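Local coordinates for penicillin-binding protein activator LpoA (Escherichia coli, PDB 6DR3) that regulates peptidoglycan synthesis as an outer-membrane lipoprotein that activates penicillin-binding protein 1A, the chain here being its helical, TPR-like amino-terminal domain, at residues A[32-37]-A[62-67]; A[153-158]-A[177-182]; A[173-178]-A[211-216]. All coordinates share one frame; numbering follows the deposited sequence.

Contact 1 (A[32-37]-A[62-67])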
loop_
_atom_site.group_PDB
_atom_site.type_symbol
_atom_site.label_atom_id
_atom_site.label_comp_id
_atom_site.label_asym_id
_atom_site.label_seq_id
_atom_site.Cartn_x
_atom_site.Cartn_y
_atom_site.Cartn_z
ATOM N N THR A 32 19.779 17.486 10.046
ATOM C CA THR A 32 20.284 16.577 9.021
ATOM C C THR A 32 20.434 15.169 9.580
ATOM O O THR A 32 20.064 14.187 8.928
ATOM C CB THR A 32 21.621 17.091 8.480
ATOM O OG1 THR A 32 21.453 18.419 7.969
ATOM C CG2 THR A 32 22.144 16.190 7.367
ATOM N N ARG A 33 20.963 15.057 10.801
ATOM C CA ARG A 33 21.133 13.750 11.424
ATOM C C ARG A 33 19.786 13.109 11.740
ATOM O O ARG A 33 19.605 11.903 11.536
ATOM C CB ARG A 33 21.976 13.890 12.693
ATOM C CG ARG A 33 22.331 12.573 13.361
ATOM C CD ARG A 33 22.953 12.803 14.725
ATOM N NE ARG A 33 23.396 11.555 15.343
ATOM C CZ ARG A 33 24.598 11.014 15.176
ATOM N NH1 ARG A 33 25.506 11.602 14.404
ATOM N NH2 ARG A 33 24.899 9.876 15.786
ATOM N N ILE A 34 18.830 13.898 12.236
ATOM C CA ILE A 34 17.505 13.359 12.537
ATOM C C ILE A 34 16.875 12.770 11.283
ATOM O O ILE A 34 16.280 11.686 11.318
ATOM C CB ILE A 34 16.611 14.448 13.163
ATOM C CG1 ILE A 34 17.102 14.789 14.572
ATOM C CG2 ILE A 34 15.145 13.996 13.204
ATOM C CD1 ILE A 34 16.397 15.977 15.201
ATOM N N ASN A 35 16.985 13.476 10.156
ATOM C CA ASN A 35 16.390 12.985 8.920
ATOM C C ASN A 35 17.006 11.652 8.509
ATOM O O ASN A 35 16.289 10.705 8.166
ATOM C CB ASN A 35 16.552 14.027 7.812
ATOM C CG ASN A 35 15.723 15.271 8.061
ATOM O OD1 ASN A 35 14.694 15.221 8.737
ATOM N ND2 ASN A 35 16.165 16.397 7.513
ATOM N N TRP A 36 18.339 11.559 8.536
ATOM C CA TRP A 36 18.991 10.284 8.253
ATOM C C TRP A 36 18.547 9.218 9.244
ATOM O O TRP A 36 18.338 8.057 8.872
ATOM C CB TRP A 36 20.512 10.439 8.289
ATOM C CG TRP A 36 21.104 11.183 7.118
ATOM C CD1 TRP A 36 21.896 12.292 7.170
ATOM C CD2 TRP A 36 20.959 10.862 5.727
ATOM N NE1 TRP A 36 22.253 12.682 5.903
ATOM C CE2 TRP A 36 21.688 11.823 4.998
ATOM C CE3 TRP A 36 20.282 9.857 5.028
ATOM C CZ2 TRP A 36 21.762 11.809 3.607
ATOM C CZ3 TRP A 36 20.357 9.845 3.643
ATOM C CH2 TRP A 36 21.091 10.815 2.948
ATOM N N GLN A 37 18.394 9.596 10.516
ATOM C CA GLN A 37 17.966 8.640 11.530
ATOM C C GLN A 37 16.565 8.120 11.237
ATOM O O GLN A 37 16.308 6.915 11.342
ATOM C CB GLN A 37 18.023 9.292 12.912
ATOM C CG GLN A 37 17.684 8.355 14.057
ATOM C CD GLN A 37 17.924 8.994 15.409
ATOM O OE1 GLN A 37 18.446 10.104 15.498
ATOM N NE2 GLN A 37 17.541 8.296 16.471
ATOM N N GLN A 62 13.668 14.464 21.324
ATOM C CA GLN A 62 12.322 14.931 21.634
ATOM C C GLN A 62 11.945 16.145 20.795
ATOM O O GLN A 62 10.766 16.330 20.472
ATOM C CB GLN A 62 12.212 15.259 23.124
ATOM C CG GLN A 62 12.379 14.052 24.038
ATOM C CD GLN A 62 12.347 14.422 25.510
ATOM O OE1 GLN A 62 13.040 15.342 25.947
ATOM N NE2 GLN A 62 11.537 13.707 26.284
ATOM N N GLU A 63 12.924 16.971 20.425
ATOM C CA GLU A 63 12.679 18.197 19.662
ATOM C C GLU A 63 12.701 17.868 18.173
ATOM O O GLU A 63 13.736 17.943 17.513
ATOM C CB GLU A 63 13.714 19.259 20.007
ATOM C CG GLU A 63 13.348 20.137 21.195
ATOM C CD GLU A 63 14.449 21.119 21.555
ATOM O OE1 GLU A 63 15.630 20.824 21.269
ATOM O OE2 GLU A 63 14.133 22.189 22.119
ATOM N N LEU A 64 11.539 17.504 17.638
ATOM C CA LEU A 64 11.362 17.266 16.212
ATOM C C LEU A 64 10.479 18.355 15.616
ATOM O O LEU A 64 9.575 18.870 16.279
ATOM C CB LEU A 64 10.726 15.895 15.959
ATOM C CG LEU A 64 11.430 14.681 16.570
ATOM C CD1 LEU A 64 10.531 13.455 16.484
ATOM C CD2 LEU A 64 12.758 14.416 15.875
ATOM N N ASN A 65 10.745 18.714 14.362
ATOM C CA ASN A 65 9.842 19.624 13.675
ATOM C C ASN A 65 8.600 18.863 13.213
ATOM O O ASN A 65 8.531 17.634 13.288
ATOM C CB ASN A 65 10.545 20.320 12.504
ATOM C CG ASN A 65 10.924 19.370 11.383
ATOM O OD1 ASN A 65 10.222 18.401 11.095
ATOM N ND2 ASN A 65 12.045 19.658 10.729
ATOM N N ASP A 66 7.604 19.608 12.728
ATOM C CA ASP A 66 6.318 18.991 12.416
ATOM C C ASP A 66 6.467 17.902 11.363
ATOM O O ASP A 66 5.851 16.835 11.472
ATOM C CB ASP A 66 5.319 20.049 11.951
ATOM C CG ASP A 66 5.094 21.130 12.987
ATOM O OD1 ASP A 66 6.031 21.409 13.765
ATOM O OD2 ASP A 66 3.979 21.693 13.030
ATOM N N ALA A 67 7.282 18.149 10.337
ATOM C CA ALA A 67 7.485 17.144 9.300
ATOM C C ALA A 67 8.149 15.896 9.871
ATOM O O ALA A 67 7.770 14.768 9.530
ATOM C CB ALA A 67 8.323 17.729 8.163
#

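Contact 2 (A[153-158]-A[177-182])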
loop_
_atom_site.group_PDB
_atom_site.type_symbol
_atom_site.label_atom_id
_atom_site.label_comp_id
_atom_site.label_asym_id
_atom_site.label_seq_id
_atom_site.Cartn_x
_atom_site.Cartn_y
_atom_site.Cartn_z
ATOM N N SER A 153 -11.581 -12.524 -6.133
ATOM C CA SER A 153 -11.835 -13.900 -6.544
ATOM C C SER A 153 -11.855 -14.874 -5.374
ATOM O O SER A 153 -12.281 -16.021 -5.554
ATOM C CB SER A 153 -10.786 -14.345 -7.565
ATOM O OG SER A 153 -9.476 -14.230 -7.039
ATOM N N SER A 154 -11.402 -14.456 -4.193
ATOM C CA SER A 154 -11.493 -15.289 -3.001
ATOM C C SER A 154 -12.868 -15.241 -2.355
ATOM O O SER A 154 -13.144 -16.055 -1.468
ATOM C CB SER A 154 -10.438 -14.861 -1.978
ATOM O OG SER A 154 -9.140 -15.255 -2.389
ATOM N N MET A 155 -13.730 -14.317 -2.769
ATOM C CA MET A 155 -15.074 -14.243 -2.222
ATOM C C MET A 155 -16.003 -15.204 -2.953
ATOM O O MET A 155 -15.735 -15.647 -4.073
ATOM C CB MET A 155 -15.632 -12.825 -2.338
ATOM C CG MET A 155 -14.858 -11.770 -1.577
ATOM S SD MET A 155 -15.692 -10.177 -1.682
ATOM C CE MET A 155 -14.551 -9.125 -0.789
ATOM N N THR A 156 -17.114 -15.519 -2.299
ATOM C CA THR A 156 -18.199 -16.262 -2.916
ATOM C C THR A 156 -19.243 -15.286 -3.445
ATOM O O THR A 156 -19.271 -14.110 -3.074
ATOM C CB THR A 156 -18.840 -17.230 -1.918
ATOM O OG1 THR A 156 -19.488 -16.489 -0.876
ATOM C CG2 THR A 156 -17.785 -18.147 -1.305
ATOM N N GLN A 157 -20.103 -15.789 -4.333
ATOM C CA GLN A 157 -21.179 -14.962 -4.868
ATOM C C GLN A 157 -22.028 -14.376 -3.747
ATOM O O GLN A 157 -22.420 -13.205 -3.800
ATOM C CB GLN A 157 -22.046 -15.786 -5.823
ATOM C CG GLN A 157 -21.284 -16.385 -6.997
ATOM C CD GLN A 157 -22.147 -17.296 -7.851
ATOM O OE1 GLN A 157 -23.339 -17.462 -7.594
ATOM N NE2 GLN A 157 -21.544 -17.896 -8.872
ATOM N N GLU A 158 -22.316 -15.175 -2.717
ATOM C CA GLU A 158 -23.117 -14.691 -1.597
ATOM C C GLU A 158 -22.381 -13.600 -0.829
ATOM O O GLU A 158 -22.949 -12.543 -0.531
ATOM C CB GLU A 158 -23.475 -15.850 -0.667
ATOM C CG GLU A 158 -24.425 -16.869 -1.275
ATOM C CD GLU A 158 -24.824 -17.951 -0.289
ATOM O OE1 GLU A 158 -24.346 -17.912 0.864
ATOM O OE2 GLU A 158 -25.617 -18.839 -0.666
ATOM N N ASP A 177 -17.864 -5.257 -10.692
ATOM C CA ASP A 177 -18.447 -5.696 -11.954
ATOM C C ASP A 177 -17.587 -6.773 -12.605
ATOM O O ASP A 177 -18.112 -7.769 -13.114
ATOM C CB ASP A 177 -18.622 -4.508 -12.897
ATOM C CG ASP A 177 -19.465 -4.849 -14.107
ATOM O OD1 ASP A 177 -20.706 -4.786 -14.001
ATOM O OD2 ASP A 177 -18.887 -5.198 -15.156
ATOM N N LEU A 178 -16.263 -6.597 -12.596
ATOM C CA LEU A 178 -15.386 -7.622 -13.152
ATOM C C LEU A 178 -15.471 -8.907 -12.342
ATOM O O LEU A 178 -15.412 -10.009 -12.901
ATOM C CB LEU A 178 -13.945 -7.113 -13.199
ATOM C CG LEU A 178 -12.906 -8.053 -13.821
ATOM C CD1 LEU A 178 -13.250 -8.377 -15.268
ATOM C CD2 LEU A 178 -11.515 -7.446 -13.729
ATOM N N GLN A 179 -15.600 -8.783 -11.019
ATOM C CA GLN A 179 -15.834 -9.951 -10.176
ATOM C C GLN A 179 -17.032 -10.749 -10.677
ATOM O O GLN A 179 -16.970 -11.978 -10.798
ATOM C CB GLN A 179 -16.047 -9.503 -8.729
ATOM C CG GLN A 179 -16.123 -10.634 -7.718
ATOM C CD GLN A 179 -16.488 -10.138 -6.329
ATOM O OE1 GLN A 179 -17.394 -9.320 -6.169
ATOM N NE2 GLN A 179 -15.775 -10.622 -5.320
ATOM N N ARG A 180 -18.137 -10.059 -10.976
ATOM C CA ARG A 180 -19.327 -10.743 -11.474
ATOM C C ARG A 180 -19.071 -11.383 -12.832
ATOM O O ARG A 180 -19.520 -12.504 -13.093
ATOM C CB ARG A 180 -20.499 -9.765 -11.559
ATOM C CG ARG A 180 -21.230 -9.554 -10.244
ATOM C CD ARG A 180 -22.698 -9.932 -10.365
ATOM N NE ARG A 180 -22.878 -11.326 -10.765
ATOM C CZ ARG A 180 -24.055 -11.884 -11.037
ATOM N NH1 ARG A 180 -25.170 -11.170 -10.954
ATOM N NH2 ARG A 180 -24.117 -13.159 -11.393
ATOM N N VAL A 181 -18.363 -10.679 -13.719
ATOM C CA VAL A 181 -17.962 -11.280 -14.987
ATOM C C VAL A 181 -17.238 -12.591 -14.731
ATOM O O VAL A 181 -17.426 -13.579 -15.454
ATOM C CB VAL A 181 -17.091 -10.295 -15.793
ATOM C CG1 VAL A 181 -16.510 -10.965 -17.036
ATOM C CG2 VAL A 181 -17.903 -9.068 -16.184
ATOM N N TRP A 182 -16.402 -12.624 -13.689
ATOM C CA TRP A 182 -15.676 -13.846 -13.362
ATOM C C TRP A 182 -16.615 -14.923 -12.832
ATOM O O TRP A 182 -16.516 -16.090 -13.229
ATOM C CB TRP A 182 -14.572 -13.547 -12.349
ATOM C CG TRP A 182 -13.760 -14.751 -12.000
ATOM C CD1 TRP A 182 -12.891 -15.418 -12.815
ATOM C CD2 TRP A 182 -13.739 -15.435 -10.744
ATOM N NE1 TRP A 182 -12.330 -16.478 -12.143
ATOM C CE2 TRP A 182 -12.834 -16.509 -10.868
ATOM C CE3 TRP A 182 -14.395 -15.243 -9.525
ATOM C CZ2 TRP A 182 -12.572 -17.389 -9.820
ATOM C CZ3 TRP A 182 -14.133 -16.119 -8.485
ATOM C CH2 TRP A 182 -13.229 -17.177 -8.640
#

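Contact 3 (A[173-178]-A[211-216])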
loop_
_atom_site.group_PDB
_atom_site.type_symbol
_atom_site.label_atom_id
_atom_site.label_comp_id
_atom_site.label_asym_id
_atom_site.label_seq_id
_atom_site.Cartn_x
_atom_site.Cartn_y
_atom_site.Cartn_z
ATOM N N GLN A 173 -16.822 -0.051 -7.754
ATOM C CA GLN A 173 -17.940 -0.582 -8.524
ATOM C C GLN A 173 -17.447 -1.311 -9.767
ATOM O O GLN A 173 -17.954 -2.384 -10.107
ATOM C CB GLN A 173 -18.898 0.545 -8.913
ATOM C CG GLN A 173 -20.169 0.054 -9.597
ATOM C CD GLN A 173 -21.048 1.182 -10.101
ATOM O OE1 GLN A 173 -20.595 2.314 -10.269
ATOM N NE2 GLN A 173 -22.318 0.875 -10.345
ATOM N N GLY A 174 -16.458 -0.741 -10.456
ATOM C CA GLY A 174 -15.896 -1.412 -11.617
ATOM C C GLY A 174 -15.240 -2.730 -11.262
ATOM O O GLY A 174 -15.372 -3.716 -11.990
ATOM N N TRP A 175 -14.518 -2.768 -10.138
ATOM C CA TRP A 175 -13.901 -4.014 -9.698
ATOM C C TRP A 175 -14.953 -5.070 -9.394
ATOM O O TRP A 175 -14.798 -6.238 -9.767
ATOM C CB TRP A 175 -13.029 -3.769 -8.468
ATOM C CG TRP A 175 -11.652 -3.265 -8.778
ATOM C CD1 TRP A 175 -11.114 -2.066 -8.408
ATOM C CD2 TRP A 175 -10.634 -3.949 -9.519
ATOM N NE1 TRP A 175 -9.825 -1.962 -8.870
ATOM C CE2 TRP A 175 -9.505 -3.105 -9.556
ATOM C CE3 TRP A 175 -10.566 -5.192 -10.153
ATOM C CZ2 TRP A 175 -8.325 -3.463 -10.203
ATOM C CZ3 TRP A 175 -9.393 -5.546 -10.795
ATOM C CH2 TRP A 175 -8.290 -4.686 -10.815
ATOM N N LEU A 176 -16.031 -4.679 -8.710
ATOM C CA LEU A 176 -17.091 -5.629 -8.398
ATOM C C LEU A 176 -17.810 -6.096 -9.656
ATOM O O LEU A 176 -18.316 -7.222 -9.694
ATOM C CB LEU A 176 -18.084 -5.002 -7.418
ATOM C CG LEU A 176 -17.514 -4.659 -6.038
ATOM C CD1 LEU A 176 -18.543 -3.909 -5.212
ATOM C CD2 LEU A 176 -17.053 -5.913 -5.306
ATOM N N ASP A 177 -17.864 -5.257 -10.692
ATOM C CA ASP A 177 -18.447 -5.696 -11.954
ATOM C C ASP A 177 -17.587 -6.773 -12.605
ATOM O O ASP A 177 -18.112 -7.769 -13.114
ATOM C CB ASP A 177 -18.622 -4.508 -12.897
ATOM C CG ASP A 177 -19.465 -4.849 -14.107
ATOM O OD1 ASP A 177 -20.706 -4.786 -14.001
ATOM O OD2 ASP A 177 -18.887 -5.198 -15.156
ATOM N N LEU A 178 -16.263 -6.597 -12.596
ATOM C CA LEU A 178 -15.386 -7.622 -13.152
ATOM C C LEU A 178 -15.471 -8.907 -12.342
ATOM O O LEU A 178 -15.412 -10.009 -12.901
ATOM C CB LEU A 178 -13.945 -7.113 -13.199
ATOM C CG LEU A 178 -12.906 -8.053 -13.821
ATOM C CD1 LEU A 178 -13.250 -8.377 -15.268
ATOM C CD2 LEU A 178 -11.515 -7.446 -13.729
ATOM N N MET A 211 -4.395 -2.349 -16.970
ATOM C CA MET A 211 -3.344 -3.259 -16.513
ATOM C C MET A 211 -4.051 -4.464 -15.886
ATOM O O MET A 211 -4.325 -4.483 -14.686
ATOM C CB MET A 211 -2.417 -2.558 -15.529
ATOM C CG MET A 211 -1.105 -3.269 -15.265
ATOM S SD MET A 211 -0.032 -2.355 -14.132
ATOM C CE MET A 211 0.258 -0.839 -15.043
ATOM N N LEU A 212 -4.345 -5.458 -16.717
ATOM C CA LEU A 212 -5.194 -6.558 -16.287
ATOM C C LEU A 212 -4.514 -7.354 -15.175
ATOM O O LEU A 212 -3.287 -7.513 -15.188
ATOM C CB LEU A 212 -5.511 -7.484 -17.462
ATOM C CG LEU A 212 -6.597 -7.022 -18.433
ATOM C CD1 LEU A 212 -6.600 -7.906 -19.668
ATOM C CD2 LEU A 212 -7.963 -7.041 -17.758
ATOM N N PRO A 213 -5.267 -7.867 -14.205
ATOM C CA PRO A 213 -4.674 -8.774 -13.222
ATOM C C PRO A 213 -3.945 -9.917 -13.917
ATOM O O PRO A 213 -4.470 -10.528 -14.852
ATOM C CB PRO A 213 -5.878 -9.270 -12.418
ATOM C CG PRO A 213 -6.896 -8.195 -12.562
ATOM C CD PRO A 213 -6.698 -7.627 -13.936
ATOM N N THR A 214 -2.726 -10.188 -13.456
ATOM C CA THR A 214 -1.932 -11.271 -14.026
ATOM C C THR A 214 -2.713 -12.578 -14.047
ATOM O O THR A 214 -2.586 -13.375 -14.984
ATOM C CB THR A 214 -0.636 -11.430 -13.226
ATOM O OG1 THR A 214 0.134 -10.226 -13.326
ATOM C CG2 THR A 214 0.192 -12.607 -13.739
ATOM N N GLN A 215 -3.531 -12.815 -13.019
ATOM C CA GLN A 215 -4.253 -14.078 -12.919
ATOM C C GLN A 215 -5.240 -14.251 -14.065
ATOM O O GLN A 215 -5.568 -15.385 -14.433
ATOM C CB GLN A 215 -4.979 -14.161 -11.575
ATOM C CG GLN A 215 -4.079 -13.956 -10.360
ATOM C CD GLN A 215 -4.032 -12.508 -9.898
ATOM O OE1 GLN A 215 -3.979 -11.584 -10.710
ATOM N NE2 GLN A 215 -4.058 -12.306 -8.584
ATOM N N LEU A 216 -5.722 -13.151 -14.641
ATOM C CA LEU A 216 -6.678 -13.221 -15.738
ATOM C C LEU A 216 -6.016 -13.247 -17.108
ATOM O O LEU A 216 -6.661 -13.647 -18.085
ATOM C CB LEU A 216 -7.648 -12.035 -15.667
ATOM C CG LEU A 216 -8.542 -12.001 -14.424
ATOM C CD1 LEU A 216 -9.350 -10.713 -14.368
ATOM C CD2 LEU A 216 -9.462 -13.214 -14.388
#

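Contact 1 (A[32-37]-A[62-67])
Ile34 sets its CG2 methyl anti to the backbone N and its CG1 branch beside that N (chi1 -70°), and both branches meet Leu64. The near-trans second torsion (chi2 172°) stretches CD1 out past CG1. On the other side, Leu64 has CG beside its own backbone N, and the CD2 methyl does the touching. Ile34 CG2 lies 3.6 Å from Leu64 CD2. Ile34 CD1 is 4.0 Å from the same Leu64 CD2, which therefore sits against two methyls of one isoleucine. The two side chains pass at a slant. Ile34 CD1 also comes within 4.0 Å of the carbonyl O of Glu63, the central residue of an inverse gamma turn. The backbones stay apart, with 8.2 Å between Ile34 CA and Leu64 CA.

Just past Leu64, Asn65 is the N-cap of helix 66-82, and its OD1 accepts a hydrogen bond from Gln68 N. Gln68 also joins the two helices, since its NE2 bonds to Asn35 OD1 and Ile34 touches it. Across the two segments there is no hydrogen bond or salt bridge. The methyls thus give non-directional packing, and direction comes from the hydrogen bonds of Gln68 at the border.

Contact 2 (A[153-158]-A[177-182])
The aromatic part of the contact joins Ser153 and Trp182. Ser153 CB lies over one face of the indole, 4.0 Å from the centroid of the Trp182 six-membered ring and 15° off its normal, a CH-pi contact. The Ser153 carbonyl is also close: Ser153 O is 3.4 Å from Trp182 CH2, a van der Waals contact. Trp182 has CG anti to its backbone N (chi1 -178°), which carries the ring out from the helix to Ser153. The same ring meets Arg186 in a cation-pi contact and Trp149 edge-to-face, while Ser153 OG is hydrogen-bonded to Trp149 O, one turn back in helix 138-153.

The polar part centres on Gln179. The main partner of Gln179 NE2 is Leu152 O, to which it is hydrogen-bonded. Met155 SD receives only a weak bond from Gln179 NE2, 3.7 Å long with an N-H...S angle of 158°. Gln179 NE2 also lies 3.7 Å from Met155 CB, a van der Waals touch. The Gln179 and Met155 chains are both extended and cross at about a right angle.

Here helix 170-185 packs on the end of helix 138-153 and the loop after it, consistent with the all-helical, TPR-like domain.

Contact 3 (A[173-178]-A[211-216])
Trp175 and Pro213 meet at a ring edge. Trp175 CG is beside its backbone N and anti to the carbonyl carbon (chi1 -83°), and the second torsion (chi2 118°) turns the six-membered ring toward the proline. Pro213 CG stands near the indole plane, 4.0 Å from Trp175 CZ3 and 4.2 Å from Trp175 CH2. This is edge contact, with no stacking over the face. The proline ring has a C-gamma exo pucker, and CG is the atom that reaches the tryptophan.

Leu178 and Leu216 meet differently. They reach toward each other tip to tip, with Leu178 CD2 4.0 Å from Leu216 CD1. Their first torsions differ. Leu178 directs CG anti to its backbone N (chi1 -177°), whereas Leu216 keeps CG beside its own N. This long reach suits backbones that are well separated: Leu178 CA and Leu216 CA are 10.7 Å apart. No hydrogen bond links the segments, so the contact is purely apolar.

Pro213 is the N-cap residue of the short helix 214-217. Helix 138-153 adjoins both partners, with Leu152 against Trp175 and Trp149 against Pro213. From helix 189-202, Trp199 packs on Leu178 and its NE1 bonds to Gly174 O. Both helices border the contact, which joins helix 170-185 to helix 214-217 and the loop before it.

How the contacts relate
Contact 3 is buried, whereas contacts 1 and 2 are only partly buried. Contacts 2 and 3 share helix 170-185, overlap at Asp177 and Leu178, and have centres about 10 Å apart. Helix 138-153 serves both: its end enters contact 2, and its Trp149 and Leu152 border both contacts. Contact 1 lies on the opposite side of the chain's centre from the other two, its centre about 47 Å from that of contact 2 and about 42 Å from that of contact 3. It joins helix 30-47 to the loop entering helix 66-82. Contacts 1 and 3 are apolar, the first aliphatic and the third partly aromatic. Contact 2 instead mixes a CH-pi contact with a weak N-H...S bond. In each, a helix meets a segment that leads into another helix.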